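Local coordinates for MHC class I-like protein MILL2 (Mus musculus, PDB 6A97) that binds heparan sulfate proteoglycans on the surface of fibroblasts and belongs to the MHC class I family, at residues Phe140-Val152 with Trp164-Leu178. Residues are numbered along the deposited sequence; the frame is centred on the assembly and turned at random.
Sequences FLTFDQKTLTWTV and WKTHAPRADLVKTFL
With chi1 of -72°, W150 carries CG opposite its own carbonyl carbon and lays its indole against the kink at A168-P169, while F143, turned the other way with CG opposite the backbone N (-173°), offers a ring face to V174. This is the alpha-2 half of the MHC class I platform, where the broken helix 158-167/171-193 packs on the hairpin of strands 138-144 and 149-152 at the sheet's edge. A168 CB sits over the five-membered ring of W150, 3.4 Å from its centroid, a CH-pi contact; F143 CD1 lies over the opposite face, toward its rim, so the indole has a carbon on each side. V174 CG1 in turn stands above the centre of the F143 ring. At the start of both segments, the edge of F140 points into the face of W164 in a T-shaped pair with planes at 85°, and W164 CB rests on L141 CD2 and V152 CG2. K165 crosses T149 at about a right angle and, bent at its last torsion, its NZ donates to W150 O at 2.8 Å. W131, on strand 127-135, meets the W150 ring edge-to-face. At the kink itself, W150 NE1 donates in its ring plane to a lone pair of P169 O, 2.8 Å away.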
ATOM      1  N   PHE A 140     -14.598 -18.540  20.512  1.00 43.28           N
ATOM      2  CA  PHE A 140     -15.186 -19.289  21.619  1.00 41.38           C
ATOM      3  C   PHE A 140     -16.136 -18.370  22.380  1.00 45.41           C
ATOM      4  O   PHE A 140     -17.354 -18.518  22.295  1.00 49.32           O
ATOM      5  CB  PHE A 140     -14.080 -19.838  22.534  1.00 47.93           C
ATOM      6  CG  PHE A 140     -14.580 -20.534  23.777  1.00 48.63           C
ATOM      7  CD1 PHE A 140     -15.828 -21.140  23.813  1.00 45.74           C
ATOM      8  CD2 PHE A 140     -13.786 -20.584  24.916  1.00 51.42           C
ATOM      9  CE1 PHE A 140     -16.275 -21.776  24.959  1.00 49.90           C
ATOM     10  CE2 PHE A 140     -14.227 -21.224  26.066  1.00 53.65           C
ATOM     11  CZ  PHE A 140     -15.475 -21.818  26.086  1.00 53.70           C
ATOM     12  N   LEU A 141     -15.573 -17.410  23.106  1.00 38.89           N
ATOM     13  CA  LEU A 141     -16.377 -16.430  23.825  1.00 40.36           C
ATOM     14  C   LEU A 141     -15.944 -15.008  23.493  1.00 41.41           C
ATOM     15  O   LEU A 141     -14.807 -14.769  23.084  1.00 42.87           O
ATOM     16  CB  LEU A 141     -16.289 -16.662  25.337  1.00 41.14           C
ATOM     17  CG  LEU A 141     -16.651 -18.053  25.867  1.00 44.82           C
ATOM     18  CD1 LEU A 141     -16.492 -18.109  27.378  1.00 48.79           C
ATOM     19  CD2 LEU A 141     -18.073 -18.449  25.468  1.00 47.25           C
ATOM     20  N   THR A 142     -16.857 -14.065  23.674  1.00 43.45           N
ATOM     21  CA  THR A 142     -16.558 -12.653  23.484  1.00 41.15           C
ATOM     22  C   THR A 142     -17.302 -11.845  24.533  1.00 52.04           C
ATOM     23  O   THR A 142     -18.507 -12.024  24.718  1.00 52.73           O
ATOM     24  CB  THR A 142     -16.959 -12.162  22.078  1.00 44.12           C
ATOM     25  OG1 THR A 142     -16.123 -12.782  21.093  1.00 53.48           O
ATOM     26  CG2 THR A 142     -16.826 -10.642  21.975  1.00 38.83           C
ATOM     27  N   PHE A 143     -16.596 -10.960  25.228  1.00 46.94           N
ATOM     28  CA  PHE A 143     -17.244 -10.150  26.248  1.00 52.94           C
ATOM     29  C   PHE A 143     -17.917  -8.936  25.615  1.00 52.90           C
ATOM     30  O   PHE A 143     -17.273  -8.133  24.940  1.00 43.75           O
ATOM     31  CB  PHE A 143     -16.245  -9.710  27.322  1.00 47.51           C
ATOM     32  CG  PHE A 143     -16.886  -9.005  28.483  1.00 45.52           C
ATOM     33  CD1 PHE A 143     -17.590  -9.720  29.439  1.00 51.10           C
ATOM     34  CD2 PHE A 143     -16.796  -7.629  28.613  1.00 48.34           C
ATOM     35  CE1 PHE A 143     -18.191  -9.077  30.503  1.00 51.52           C
ATOM     36  CE2 PHE A 143     -17.391  -6.978  29.680  1.00 51.41           C
ATOM     37  CZ  PHE A 143     -18.090  -7.704  30.624  1.00 51.31           C
ATOM     38  N   ASP A 144     -19.222  -8.813  25.834  1.00 55.96           N
ATOM     39  CA  ASP A 144     -19.991  -7.719  25.250  1.00 54.00           C
ATOM     40  C   ASP A 144     -19.888  -6.472  26.122  1.00 54.99           C
ATOM     41  O   ASP A 144     -20.459  -6.419  27.210  1.00 64.76           O
ATOM     42  CB  ASP A 144     -21.454  -8.133  25.070  1.00 63.29           C
ATOM     43  CG  ASP A 144     -22.237  -7.161  24.204  1.00 71.88           C
ATOM     44  OD1 ASP A 144     -22.811  -7.607  23.187  1.00 77.71           O
ATOM     45  OD2 ASP A 144     -22.282  -5.955  24.534  1.00 76.25           O
ATOM     46  N   GLN A 145     -19.158  -5.475  25.632  1.00 60.15           N
ATOM     47  CA  GLN A 145     -18.902  -4.247  26.380  1.00 68.70           C
ATOM     48  C   GLN A 145     -20.188  -3.521  26.767  1.00 81.17           C
ATOM     49  O   GLN A 145     -20.310  -3.005  27.880  1.00 87.04           O
ATOM     50  CB  GLN A 145     -18.007  -3.311  25.564  1.00 69.74           C
ATOM     51  CG  GLN A 145     -16.678  -3.929  25.171  1.00 68.18           C
ATOM     52  CD  GLN A 145     -15.827  -4.276  26.378  1.00 73.01           C
ATOM     53  OE1 GLN A 145     -15.212  -5.342  26.431  1.00 82.74           O
ATOM     54  NE2 GLN A 145     -15.783  -3.372  27.355  1.00 66.12           N
ATOM     55  N   LYS A 146     -21.143  -3.479  25.843  1.00 76.98           N
ATOM     56  CA  LYS A 146     -22.422  -2.819  26.092  1.00 79.25           C
ATOM     57  C   LYS A 146     -23.264  -3.594  27.099  1.00 79.23           C
ATOM     58  O   LYS A 146     -23.822  -3.021  28.035  1.00 90.71           O
ATOM     59  CB  LYS A 146     -23.202  -2.648  24.782  1.00 73.84           C
ATOM     60  CG  LYS A 146     -22.483  -1.819  23.731  1.00 72.76           C
ATOM     61  CD  LYS A 146     -22.384  -0.362  24.161  1.00 75.73           C
ATOM     62  CE  LYS A 146     -21.719   0.487  23.094  1.00 77.08           C
ATOM     63  NZ  LYS A 146     -20.271   0.152  22.961  1.00 83.45           N
ATOM     64  N   THR A 147     -23.338  -4.905  26.903  1.00 71.30           N
ATOM     65  CA  THR A 147     -24.223  -5.767  27.677  1.00 64.46           C
ATOM     66  C   THR A 147     -23.614  -6.171  29.028  1.00 67.56           C
ATOM     67  O   THR A 147     -24.338  -6.404  29.998  1.00 65.34           O
ATOM     68  CB  THR A 147     -24.586  -7.028  26.849  1.00 80.31           C
ATOM     69  OG1 THR A 147     -25.488  -6.656  25.798  1.00 90.37           O
ATOM     70  CG2 THR A 147     -25.257  -8.087  27.698  1.00 84.42           C
ATOM     71  N   LEU A 148     -22.281  -6.216  29.082  1.00 64.80           N
ATOM     72  CA  LEU A 148     -21.529  -6.690  30.251  1.00 56.19           C
ATOM     73  C   LEU A 148     -21.797  -8.166  30.526  1.00 51.12           C
ATOM     74  O   LEU A 148     -21.880  -8.591  31.677  1.00 63.00           O
ATOM     75  CB  LEU A 148     -21.842  -5.859  31.501  1.00 59.80           C
ATOM     76  CG  LEU A 148     -21.531  -4.363  31.437  1.00 69.15           C
ATOM     77  CD1 LEU A 148     -21.749  -3.724  32.799  1.00 70.90           C
ATOM     78  CD2 LEU A 148     -20.109  -4.126  30.947  1.00 67.45           C
ATOM     79  N   THR A 149     -21.925  -8.943  29.458  1.00 52.95           N
ATOM     80  CA  THR A 149     -22.105 -10.385  29.570  1.00 49.33           C
ATOM     81  C   THR A 149     -21.288 -11.070  28.478  1.00 45.82           C
ATOM     82  O   THR A 149     -20.936 -10.450  27.473  1.00 54.48           O
ATOM     83  CB  THR A 149     -23.599 -10.788  29.454  1.00 67.08           C
ATOM     84  OG1 THR A 149     -24.408  -9.863  30.192  1.00 74.53           O
ATOM     85  CG2 THR A 149     -23.837 -12.196  29.990  1.00 74.30           C
ATOM     86  N   TRP A 150     -20.986 -12.345  28.675  1.00 41.63           N
ATOM     87  CA  TRP A 150     -20.242 -13.112  27.689  1.00 51.59           C
ATOM     88  C   TRP A 150     -21.124 -13.652  26.562  1.00 60.05           C
ATOM     89  O   TRP A 150     -22.193 -14.223  26.795  1.00 56.08           O
ATOM     90  CB  TRP A 150     -19.509 -14.260  28.373  1.00 52.08           C
ATOM     91  CG  TRP A 150     -18.348 -13.795  29.189  1.00 56.28           C
ATOM     92  CD1 TRP A 150     -18.344 -13.512  30.525  1.00 51.95           C
ATOM     93  CD2 TRP A 150     -17.018 -13.547  28.720  1.00 54.42           C
ATOM     94  NE1 TRP A 150     -17.088 -13.112  30.919  1.00 51.24           N
ATOM     95  CE2 TRP A 150     -16.256 -13.122  29.830  1.00 54.42           C
ATOM     96  CE3 TRP A 150     -16.395 -13.648  27.471  1.00 53.37           C
ATOM     97  CZ2 TRP A 150     -14.903 -12.794  29.728  1.00 47.61           C
ATOM     98  CZ3 TRP A 150     -15.049 -13.325  27.370  1.00 48.58           C
ATOM     99  CH2 TRP A 150     -14.317 -12.905  28.493  1.00 44.35           C
ATOM    100  N   THR A 151     -20.655 -13.467  25.336  1.00 56.77           N
ATOM    101  CA  THR A 151     -21.321 -14.015  24.166  1.00 55.96           C
ATOM    102  C   THR A 151     -20.639 -15.304  23.726  1.00 55.92           C
ATOM    103  O   THR A 151     -19.415 -15.346  23.594  1.00 47.66           O
ATOM    104  CB  THR A 151     -21.314 -13.009  23.001  1.00 55.72           C
ATOM    105  OG1 THR A 151     -21.977 -11.806  23.405  1.00 60.77           O
ATOM    106  CG2 THR A 151     -22.011 -13.589  21.772  1.00 63.27           C
ATOM    107  N   VAL A 152     -21.420 -16.359  23.509  1.00 45.49           N
ATOM    108  CA  VAL A 152     -20.880 -17.569  22.892  1.00 51.62           C
ATOM    109  C   VAL A 152     -20.850 -17.395  21.369  1.00 54.87           C
ATOM    110  O   VAL A 152     -21.884 -17.174  20.742  1.00 56.20           O
ATOM    111  CB  VAL A 152     -21.698 -18.808  23.266  1.00 54.98           C
ATOM    112  CG1 VAL A 152     -21.202 -20.020  22.498  1.00 60.71           C
ATOM    113  CG2 VAL A 152     -21.623 -19.049  24.766  1.00 48.83           C
ATOM    114  N   TRP A 164     -21.752 -21.389  29.826  1.00 46.65           N
ATOM    115  CA  TRP A 164     -20.541 -20.584  29.677  1.00 49.22           C
ATOM    116  C   TRP A 164     -20.754 -19.151  30.150  1.00 53.83           C
ATOM    117  O   TRP A 164     -19.807 -18.486  30.562  1.00 50.37           O
ATOM    118  CB  TRP A 164     -20.044 -20.595  28.220  1.00 38.82           C
ATOM    119  CG  TRP A 164     -19.495 -21.929  27.808  1.00 42.16           C
ATOM    120  CD1 TRP A 164     -19.991 -22.756  26.845  1.00 45.42           C
ATOM    121  CD2 TRP A 164     -18.362 -22.606  28.374  1.00 40.02           C
ATOM    122  NE1 TRP A 164     -19.236 -23.902  26.768  1.00 45.89           N
ATOM    123  CE2 TRP A 164     -18.233 -23.837  27.698  1.00 43.43           C
ATOM    124  CE3 TRP A 164     -17.446 -22.291  29.382  1.00 47.46           C
ATOM    125  CZ2 TRP A 164     -17.221 -24.748  27.991  1.00 48.80           C
ATOM    126  CZ3 TRP A 164     -16.446 -23.198  29.677  1.00 48.96           C
ATOM    127  CH2 TRP A 164     -16.338 -24.411  28.981  1.00 51.05           C
ATOM    128  N   LYS A 165     -21.992 -18.671  30.098  1.00 48.94           N
ATOM    129  CA  LYS A 165     -22.291 -17.335  30.604  1.00 58.58           C
ATOM    130  C   LYS A 165     -22.048 -17.239  32.115  1.00 62.23           C
ATOM    131  O   LYS A 165     -21.824 -16.150  32.644  1.00 68.23           O
ATOM    132  CB  LYS A 165     -23.734 -16.937  30.282  1.00 65.94           C
ATOM    133  CG  LYS A 165     -23.951 -16.434  28.860  1.00 66.11           C
ATOM    134  CD  LYS A 165     -25.392 -15.990  28.656  1.00 68.43           C
ATOM    135  CE  LYS A 165     -25.675 -15.606  27.207  1.00 64.38           C
ATOM    136  NZ  LYS A 165     -25.033 -14.325  26.795  1.00 64.53           N
ATOM    137  N   THR A 166     -22.087 -18.377  32.805  1.00 57.78           N
ATOM    138  CA  THR A 166     -21.914 -18.390  34.257  1.00 61.64           C
ATOM    139  C   THR A 166     -20.508 -18.800  34.698  1.00 62.06           C
ATOM    140  O   THR A 166     -20.084 -18.470  35.805  1.00 68.38           O
ATOM    141  CB  THR A 166     -22.924 -19.337  34.944  1.00 64.18           C
ATOM    142  OG1 THR A 166     -22.551 -20.701  34.708  1.00 69.65           O
ATOM    143  CG2 THR A 166     -24.334 -19.091  34.430  1.00 62.79           C
ATOM    144  N   HIS A 167     -19.788 -19.518  33.841  1.00 54.75           N
ATOM    145  CA  HIS A 167     -18.457 -20.007  34.201  1.00 55.44           C
ATOM    146  C   HIS A 167     -17.339 -19.154  33.610  1.00 55.35           C
ATOM    147  O   HIS A 167     -16.168 -19.348  33.930  1.00 54.79           O
ATOM    148  CB  HIS A 167     -18.285 -21.463  33.765  1.00 58.22           C
ATOM    149  CG  HIS A 167     -19.121 -22.427  34.547  1.00 64.57           C
ATOM    150  ND1 HIS A 167     -20.413 -22.749  34.193  1.00 70.18           N
ATOM    151  CD2 HIS A 167     -18.848 -23.137  35.668  1.00 66.87           C
ATOM    152  CE1 HIS A 167     -20.901 -23.618  35.062  1.00 73.00           C
ATOM    153  NE2 HIS A 167     -19.972 -23.870  35.966  1.00 71.30           N
ATOM    154  N   ALA A 168     -17.707 -18.217  32.745  1.00 52.06           N
ATOM    155  CA  ALA A 168     -16.745 -17.282  32.173  1.00 57.97           C
ATOM    156  C   ALA A 168     -16.378 -16.229  33.224  1.00 59.63           C
ATOM    157  O   ALA A 168     -17.127 -16.040  34.181  1.00 53.52           O
ATOM    158  CB  ALA A 168     -17.324 -16.636  30.916  1.00 46.97           C
ATOM    159  N   PRO A 169     -15.221 -15.550  33.058  1.00 57.33           N
ATOM    160  CA  PRO A 169     -14.764 -14.527  34.015  1.00 52.65           C
ATOM    161  C   PRO A 169     -15.865 -13.567  34.472  1.00 50.64           C
ATOM    162  O   PRO A 169     -16.576 -13.011  33.634  1.00 50.36           O
ATOM    163  CB  PRO A 169     -13.691 -13.775  33.223  1.00 46.52           C
ATOM    164  CG  PRO A 169     -13.107 -14.816  32.333  1.00 48.58           C
ATOM    165  CD  PRO A 169     -14.245 -15.747  31.969  1.00 50.86           C
ATOM    166  N   ARG A 170     -16.001 -13.393  35.786  1.00 51.87           N
ATOM    167  CA  ARG A 170     -17.063 -12.566  36.358  1.00 55.13           C
ATOM    168  C   ARG A 170     -17.072 -11.168  35.755  1.00 56.33           C
ATOM    169  O   ARG A 170     -16.029 -10.523  35.634  1.00 64.82           O
ATOM    170  CB  ARG A 170     -16.924 -12.484  37.881  1.00 66.37           C
ATOM    171  CG  ARG A 170     -17.253 -13.786  38.597  1.00 74.62           C
ATOM    172  CD  ARG A 170     -17.794 -13.551  40.004  1.00 80.53           C
ATOM    173  NE  ARG A 170     -16.770 -13.096  40.943  1.00 81.81           N
ATOM    174  CZ  ARG A 170     -16.671 -11.848  41.390  1.00 80.08           C
ATOM    175  NH1 ARG A 170     -17.534 -10.931  40.982  1.00 77.13           N
ATOM    176  NH2 ARG A 170     -15.711 -11.519  42.246  1.00 76.76           N
ATOM    177  N   ALA A 171     -18.261 -10.714  35.376  1.00 47.57           N
ATOM    178  CA  ALA A 171     -18.421  -9.471  34.626  1.00 49.65           C
ATOM    179  C   ALA A 171     -17.869  -8.249  35.359  1.00 51.50           C
ATOM    180  O   ALA A 171     -17.313  -7.347  34.734  1.00 57.95           O
ATOM    181  CB  ALA A 171     -19.893  -9.251  34.286  1.00 51.06           C
ATOM    182  N   ASP A 172     -18.026  -8.209  36.678  1.00 49.88           N
ATOM    183  CA  ASP A 172     -17.553  -7.050  37.428  1.00 54.45           C
ATOM    184  C   ASP A 172     -16.024  -7.024  37.469  1.00 55.98           C
ATOM    185  O   ASP A 172     -15.418  -5.957  37.425  1.00 58.15           O
ATOM    186  CB  ASP A 172     -18.130  -7.034  38.846  1.00 59.30           C
ATOM    187  CG  ASP A 172     -17.696  -8.225  39.665  1.00 73.91           C
ATOM    188  OD1 ASP A 172     -17.812  -9.366  39.172  1.00 86.92           O
ATOM    189  OD2 ASP A 172     -17.230  -8.020  40.804  1.00 77.60           O
ATOM    190  N   LEU A 173     -15.404  -8.198  37.543  1.00 51.65           N
ATOM    191  CA  LEU A 173     -13.948  -8.282  37.498  1.00 52.35           C
ATOM    192  C   LEU A 173     -13.429  -7.893  36.119  1.00 50.89           C
ATOM    193  O   LEU A 173     -12.451  -7.155  35.999  1.00 50.43           O
ATOM    194  CB  LEU A 173     -13.469  -9.690  37.862  1.00 52.95           C
ATOM    195  CG  LEU A 173     -13.752 -10.155  39.290  1.00 54.00           C
ATOM    196  CD1 LEU A 173     -13.106 -11.514  39.544  1.00 48.92           C
ATOM    197  CD2 LEU A 173     -13.273  -9.116  40.306  1.00 50.04           C
ATOM    198  N   VAL A 174     -14.094  -8.395  35.082  1.00 48.97           N
ATOM    199  CA  VAL A 174     -13.724  -8.086  33.706  1.00 47.53           C
ATOM    200  C   VAL A 174     -13.750  -6.585  33.457  1.00 48.71           C
ATOM    201  O   VAL A 174     -12.799  -6.016  32.916  1.00 43.09           O
ATOM    202  CB  VAL A 174     -14.669  -8.782  32.695  1.00 47.76           C
ATOM    203  CG1 VAL A 174     -14.414  -8.273  31.282  1.00 47.36           C
ATOM    204  CG2 VAL A 174     -14.508 -10.296  32.765  1.00 40.78           C
ATOM    205  N   LYS A 175     -14.837  -5.942  33.877  1.00 54.36           N
ATOM    206  CA  LYS A 175     -15.038  -4.537  33.553  1.00 52.74           C
ATOM    207  C   LYS A 175     -14.038  -3.643  34.288  1.00 53.25           C
ATOM    208  O   LYS A 175     -13.562  -2.664  33.722  1.00 51.54           O
ATOM    209  CB  LYS A 175     -16.484  -4.110  33.856  1.00 59.43           C
ATOM    210  CG  LYS A 175     -16.655  -3.190  35.056  1.00 69.90           C
ATOM    211  CD  LYS A 175     -18.058  -2.607  35.117  1.00 77.27           C
ATOM    212  CE  LYS A 175     -18.306  -1.662  33.947  1.00 77.91           C
ATOM    213  NZ  LYS A 175     -19.670  -1.068  33.983  1.00 79.18           N
ATOM    214  N   THR A 176     -13.701  -3.978  35.532  1.00 58.06           N
ATOM    215  CA  THR A 176     -12.726  -3.173  36.261  1.00 59.79           C
ATOM    216  C   THR A 176     -11.371  -3.281  35.576  1.00 55.38           C
ATOM    217  O   THR A 176     -10.686  -2.278  35.373  1.00 61.03           O
ATOM    218  CB  THR A 176     -12.590  -3.593  37.741  1.00 66.44           C
ATOM    219  OG1 THR A 176     -12.139  -4.950  37.821  1.00 85.11           O
ATOM    220  CG2 THR A 176     -13.917  -3.441  38.475  1.00 60.42           C
ATOM    221  N   PHE A 177     -11.002  -4.498  35.191  1.00 49.71           N
ATOM    222  CA  PHE A 177      -9.729  -4.704  34.508  1.00 52.15           C
ATOM    223  C   PHE A 177      -9.669  -3.964  33.171  1.00 47.46           C
ATOM    224  O   PHE A 177      -8.678  -3.300  32.872  1.00 49.39           O
ATOM    225  CB  PHE A 177      -9.459  -6.191  34.286  1.00 48.42           C
ATOM    226  CG  PHE A 177      -8.083  -6.475  33.756  1.00 49.16           C
ATOM    227  CD1 PHE A 177      -7.008  -6.599  34.620  1.00 46.98           C
ATOM    228  CD2 PHE A 177      -7.860  -6.594  32.394  1.00 52.76           C
ATOM    229  CE1 PHE A 177      -5.735  -6.848  34.135  1.00 58.96           C
ATOM    230  CE2 PHE A 177      -6.591  -6.842  31.905  1.00 56.43           C
ATOM    231  CZ  PHE A 177      -5.528  -6.972  32.776  1.00 58.22           C
ATOM    232  N   LEU A 178     -10.726  -4.068  32.371  1.00 44.52           N
ATOM    233  CA  LEU A 178     -10.717  -3.448  31.049  1.00 41.11           C
ATOM    234  C   LEU A 178     -10.909  -1.934  31.088  1.00 49.56           C
ATOM    235  O   LEU A 178     -10.358  -1.219  30.253  1.00 58.41           O
ATOM    236  CB  LEU A 178     -11.792  -4.067  30.153  1.00 46.16           C
ATOM    237  CG  LEU A 178     -11.613  -5.532  29.755  1.00 48.52           C
ATOM    238  CD1 LEU A 178     -12.727  -5.950  28.813  1.00 43.86           C
ATOM    239  CD2 LEU A 178     -10.249  -5.751  29.110  1.00 50.11           C
TER